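Galactonate dehydratase (Zobellia galactanivorans, PDB 5OLC) is an enzyme of the enolase superfamily, built from an N-terminal capping domain of the mandelate racemase and muconate lactonizing type and a TIM-barrel-like domain. Local coordinates at residues A[65-70]-A[106-111]; A[39-44]-A[51-56]. One frame throughout, in Å; residues are numbered along the deposited sequence.

Interaction 1. Residues A[65-70]-A[106-111]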
# COMPACT_ATOMS: atom_id res chain seq x y z
N SER A 65 27.21 -5.85 -34.18
CA SER A 65 28.22 -4.94 -33.65
C SER A 65 28.36 -5.14 -32.16
O SER A 65 29.44 -4.91 -31.60
CB SER A 65 27.85 -3.49 -33.96
OG SER A 65 27.76 -3.32 -35.36
N GLY A 66 27.24 -5.55 -31.53
CA GLY A 66 27.16 -5.83 -30.11
C GLY A 66 28.10 -6.96 -29.75
O GLY A 66 28.94 -6.79 -28.87
N ILE A 67 28.00 -8.09 -30.52
CA ILE A 67 28.86 -9.27 -30.36
C ILE A 67 30.33 -8.82 -30.47
O ILE A 67 31.13 -9.16 -29.59
CB ILE A 67 28.50 -10.37 -31.36
CG1 ILE A 67 27.14 -11.00 -31.02
CG2 ILE A 67 29.60 -11.44 -31.41
CD1 ILE A 67 26.27 -11.33 -32.18
N ASP A 68 30.64 -7.99 -31.51
CA ASP A 68 31.97 -7.40 -31.75
C ASP A 68 32.47 -6.60 -30.54
O ASP A 68 33.69 -6.52 -30.33
CB ASP A 68 31.94 -6.48 -32.97
CG ASP A 68 31.70 -7.11 -34.34
OD1 ASP A 68 31.65 -8.36 -34.42
OD2 ASP A 68 31.58 -6.36 -35.33
N PHE A 69 31.53 -6.00 -29.77
CA PHE A 69 31.87 -5.22 -28.57
C PHE A 69 32.41 -6.10 -27.46
O PHE A 69 33.42 -5.74 -26.85
CB PHE A 69 30.67 -4.36 -28.09
CG PHE A 69 30.90 -3.71 -26.74
CD1 PHE A 69 31.70 -2.57 -26.61
CD2 PHE A 69 30.33 -4.25 -25.59
CE1 PHE A 69 31.92 -1.99 -25.36
CE2 PHE A 69 30.55 -3.66 -24.35
CZ PHE A 69 31.35 -2.55 -24.24
N PHE A 70 31.76 -7.25 -27.22
CA PHE A 70 32.14 -8.22 -26.18
C PHE A 70 33.25 -9.15 -26.60
O PHE A 70 33.89 -9.74 -25.72
CB PHE A 70 30.95 -9.08 -25.73
CG PHE A 70 29.76 -8.29 -25.21
CD1 PHE A 70 29.87 -7.53 -24.05
CD2 PHE A 70 28.54 -8.33 -25.87
CE1 PHE A 70 28.79 -6.81 -23.57
CE2 PHE A 70 27.45 -7.61 -25.39
CZ PHE A 70 27.59 -6.86 -24.24
N ILE A 106 24.41 -10.46 -25.89
CA ILE A 106 24.69 -11.35 -24.73
C ILE A 106 23.93 -12.67 -24.89
O ILE A 106 24.52 -13.72 -24.62
CB ILE A 106 24.45 -10.70 -23.33
CG1 ILE A 106 25.32 -9.43 -23.12
CG2 ILE A 106 24.76 -11.70 -22.22
CD1 ILE A 106 25.25 -8.75 -21.76
N SER A 107 22.66 -12.62 -25.36
CA SER A 107 21.82 -13.81 -25.61
C SER A 107 22.45 -14.73 -26.65
O SER A 107 22.57 -15.94 -26.41
CB SER A 107 20.43 -13.43 -26.10
OG SER A 107 19.67 -12.67 -25.17
N ALA A 108 22.84 -14.15 -27.82
CA ALA A 108 23.46 -14.84 -28.95
C ALA A 108 24.70 -15.62 -28.53
O ALA A 108 24.75 -16.81 -28.80
CB ALA A 108 23.79 -13.83 -30.03
N ILE A 109 25.66 -14.97 -27.79
CA ILE A 109 26.87 -15.61 -27.24
C ILE A 109 26.46 -16.74 -26.27
O ILE A 109 26.97 -17.84 -26.40
CB ILE A 109 27.82 -14.57 -26.58
CG1 ILE A 109 28.43 -13.62 -27.64
CG2 ILE A 109 28.92 -15.25 -25.74
CD1 ILE A 109 28.69 -12.22 -27.17
N ASP A 110 25.51 -16.47 -25.34
CA ASP A 110 25.02 -17.45 -24.36
C ASP A 110 24.54 -18.75 -25.02
O ASP A 110 25.09 -19.81 -24.72
CB ASP A 110 23.95 -16.84 -23.43
CG ASP A 110 23.72 -17.61 -22.14
OD1 ASP A 110 24.60 -17.54 -21.25
OD2 ASP A 110 22.65 -18.27 -22.02
N VAL A 111 23.57 -18.68 -25.96
CA VAL A 111 23.00 -19.85 -26.66
C VAL A 111 24.11 -20.70 -27.32
O VAL A 111 24.09 -21.93 -27.20
CB VAL A 111 21.86 -19.44 -27.64
CG1 VAL A 111 21.26 -20.64 -28.36
CG2 VAL A 111 20.77 -18.66 -26.90

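Interaction 2. Residues A[39-44]-A[51-56]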
# COMPACT_ATOMS: atom_id res chain seq x y z
N ILE A 39 18.51 -11.49 -40.05
CA ILE A 39 18.77 -12.03 -38.71
C ILE A 39 20.29 -12.20 -38.53
O ILE A 39 21.00 -12.45 -39.50
CB ILE A 39 17.93 -13.31 -38.32
CG1 ILE A 39 18.68 -14.60 -38.53
CG2 ILE A 39 16.53 -13.39 -38.97
CD1 ILE A 39 18.93 -15.17 -37.36
N CYS A 40 20.78 -12.02 -37.30
CA CYS A 40 22.19 -12.19 -36.94
C CYS A 40 22.33 -13.52 -36.19
O CYS A 40 21.45 -13.87 -35.40
CB CYS A 40 22.69 -11.01 -36.12
SG CYS A 40 24.39 -11.21 -35.51
N ILE A 41 23.42 -14.27 -36.45
CA ILE A 41 23.75 -15.60 -35.89
C ILE A 41 25.25 -15.56 -35.46
O ILE A 41 26.02 -14.83 -36.07
CB ILE A 41 23.55 -16.62 -37.07
CG1 ILE A 41 22.07 -16.75 -37.53
CG2 ILE A 41 24.13 -17.97 -36.80
CD1 ILE A 41 21.13 -17.61 -36.75
N VAL A 42 25.67 -16.35 -34.46
CA VAL A 42 27.08 -16.46 -34.02
C VAL A 42 27.59 -17.89 -34.03
O VAL A 42 26.82 -18.82 -33.76
CB VAL A 42 27.40 -15.91 -32.61
CG1 VAL A 42 28.18 -14.61 -32.65
CG2 VAL A 42 26.16 -15.84 -31.72
N LYS A 43 28.91 -18.04 -34.21
CA LYS A 43 29.63 -19.29 -34.11
C LYS A 43 30.85 -19.03 -33.22
O LYS A 43 31.78 -18.30 -33.60
CB LYS A 43 30.05 -19.83 -35.49
CG LYS A 43 30.53 -21.28 -35.48
CD LYS A 43 31.45 -21.50 -36.65
CE LYS A 43 31.61 -22.95 -37.00
NZ LYS A 43 32.01 -23.15 -38.42
N ILE A 44 30.82 -19.59 -32.01
CA ILE A 44 31.96 -19.49 -31.10
C ILE A 44 32.68 -20.80 -31.27
O ILE A 44 32.05 -21.86 -31.18
CB ILE A 44 31.58 -19.20 -29.62
CG1 ILE A 44 30.70 -17.94 -29.50
CG2 ILE A 44 32.87 -19.06 -28.75
CD1 ILE A 44 29.86 -17.87 -28.33
N TYR A 51 32.84 -26.07 -31.92
CA TYR A 51 32.06 -24.88 -32.20
C TYR A 51 30.71 -24.97 -31.54
O TYR A 51 30.31 -26.04 -31.11
CB TYR A 51 31.95 -24.60 -33.70
CG TYR A 51 31.24 -25.66 -34.51
CD1 TYR A 51 31.95 -26.65 -35.16
CD2 TYR A 51 29.86 -25.59 -34.74
CE1 TYR A 51 31.31 -27.60 -35.95
CE2 TYR A 51 29.21 -26.53 -35.53
CZ TYR A 51 29.94 -27.53 -36.15
OH TYR A 51 29.31 -28.47 -36.91
N GLY A 52 30.04 -23.83 -31.46
CA GLY A 52 28.71 -23.66 -30.89
C GLY A 52 27.98 -22.57 -31.65
O GLY A 52 28.55 -21.51 -31.93
N TRP A 53 26.72 -22.85 -32.04
CA TRP A 53 25.88 -21.92 -32.79
C TRP A 53 24.87 -21.16 -31.89
O TRP A 53 24.19 -21.76 -31.05
CB TRP A 53 25.19 -22.63 -33.98
CG TRP A 53 26.09 -22.87 -35.15
CD1 TRP A 53 26.59 -24.08 -35.56
CD2 TRP A 53 26.61 -21.89 -36.06
NE1 TRP A 53 27.39 -23.90 -36.68
CE2 TRP A 53 27.43 -22.57 -36.99
CE3 TRP A 53 26.44 -20.50 -36.20
CZ2 TRP A 53 28.07 -21.91 -38.05
CZ3 TRP A 53 27.09 -19.85 -37.22
CH2 TRP A 53 27.89 -20.55 -38.14
N GLY A 54 24.80 -19.85 -32.07
CA GLY A 54 23.93 -18.97 -31.31
C GLY A 54 23.15 -18.01 -32.19
O GLY A 54 23.42 -17.92 -33.38
N GLU A 55 22.20 -17.30 -31.60
CA GLU A 55 21.33 -16.38 -32.31
C GLU A 55 20.87 -15.25 -31.36
O GLU A 55 20.61 -15.49 -30.18
CB GLU A 55 20.11 -17.15 -32.85
CG GLU A 55 19.23 -16.42 -33.84
CD GLU A 55 18.22 -17.33 -34.52
OE1 GLU A 55 18.42 -18.56 -34.49
OE2 GLU A 55 17.23 -16.81 -35.07
N GLY A 56 20.78 -14.05 -31.92
CA GLY A 56 20.28 -12.85 -31.26
C GLY A 56 19.00 -12.40 -31.93
O GLY A 56 18.86 -12.57 -33.15

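Interaction 1. Residues A[65-70]-A[106-111]
Ile-67 and Phe-70 on helix 60-70 meet Ile-106, Ala-108 and Ile-109 on helix 101-120 in a small, wholly apolar helix-helix contact. The axes of the two segments pass 9.7 Å apart with a signed crossing angle of -70°, too steep for the helices to run side by side. Backbones come nearest at Ile-67 and Ile-106, whose CA atoms are 7.3 Å apart, and it is side chains, not backbones, that make the contact. The phenyl ring of Phe-70 does this at one end. Its chi1 of -57° sets CG beside the backbone N, anti to the carbonyl carbon. At the outer end of the ring, Ile-106 CG1 sits 3.6 Å from Phe-70 CE2 and equally near CZ; the two side chains cross at about a right angle. Nearer the root of the same ring, Ile-109 CD1 lies 4.1 Å from Phe-70 CD2 and also touches Phe-70 CB. Phe-69, a neighbour in sequence, lays CD2 over one face of the Phe-70 ring, toward its rim. Ile-67 makes the second, looser patch: its CD1 stands 4.1 Å from Ala-108 CB, while its CG1 is 4.3 Å from Ile-109 CD1. Ile-109 CD1 thus lies near both Ile-67 and Phe-70. All five touching residues are buried. Ser-93 of helix 82-93 meets Phe-70 and Ile-106, and Val-42 of strand 36-46 meets Ile-67 and Ala-108. Helices 60-70 and 101-120 thus pack on the three-stranded antiparallel sheet, as in the N-terminal capping domain of the enolase superfamily.

Interaction 2. Residues A[39-44]-A[51-56]
Lys-43 and Trp-53 pack against each other across an antiparallel beta hairpin, strands 36-46 and 51-56, in the three-stranded sheet of the N-terminal domain. They form a non-hydrogen-bonded pair, their side chains on the same face of the sheet. Lys-43 CB stands over the six-membered ring of Trp-53, 3.5 Å from its centroid and 16° off the ring normal, a CH-pi contact. CG follows over the same face, displaced toward the rim. CG is anti to the backbone N (chi1 -167°), and the chain runs extended from there, passing obliquely across the indole toward Tyr-51. There CE makes an off-centre CH-pi contact with the phenol ring, and NZ lies over that ring's face, 4.8 Å from its centroid, in a cation-pi interaction. CB, CG and CD of the lysine therefore pack on the indole, while CE and NZ meet the tyrosine ring. Tyr-51 OH is hydrogen-bonded to Asp-372. Ile-41 crosses Trp-53 at about a right angle, with CG2 3.5 Å from CE3 of the indole. The same isoleucine sends CD1 toward the Glu-55 carboxylate, whose OE1 is bound by Thr-308 and by the backbone N of Ala-311. Ile-310 of helix 309-321 touches Ile-41, Trp-53 and Glu-55, joining this face to the barrel-like domain. On the other face, Val-42 and Ile-44 are paired with Gly-54 and Gly-52, which have no side chains, and helix 101-120 packs there. Paired backbone hydrogen bonds tie both couples: in the first, Val-42 N to Gly-54 O spans 2.9 Å and Gly-54 N to Val-42 O 2.8 Å.

Centres about 9 Å apart place interactions 1 and 2 in the same layered unit; all four segments belong to the N-terminal domain of the mandelate racemase/muconate lactonizing enzyme family. In chain order the hairpin comes first; strand 51-56 is followed by helix 60-70, and helix 101-120 arrives later to complete interaction 1. The layers meet directly: Ala-108 O lies 3.4 Å from Val-42 CG2, and Ala-108 CB is 3.5 Å from Glu-55 C. One face of the sheet thus carries the helical layer, while the other meets helix 309-321, so that interaction 2 lies between the helices of interaction 1 and the barrel-like domain.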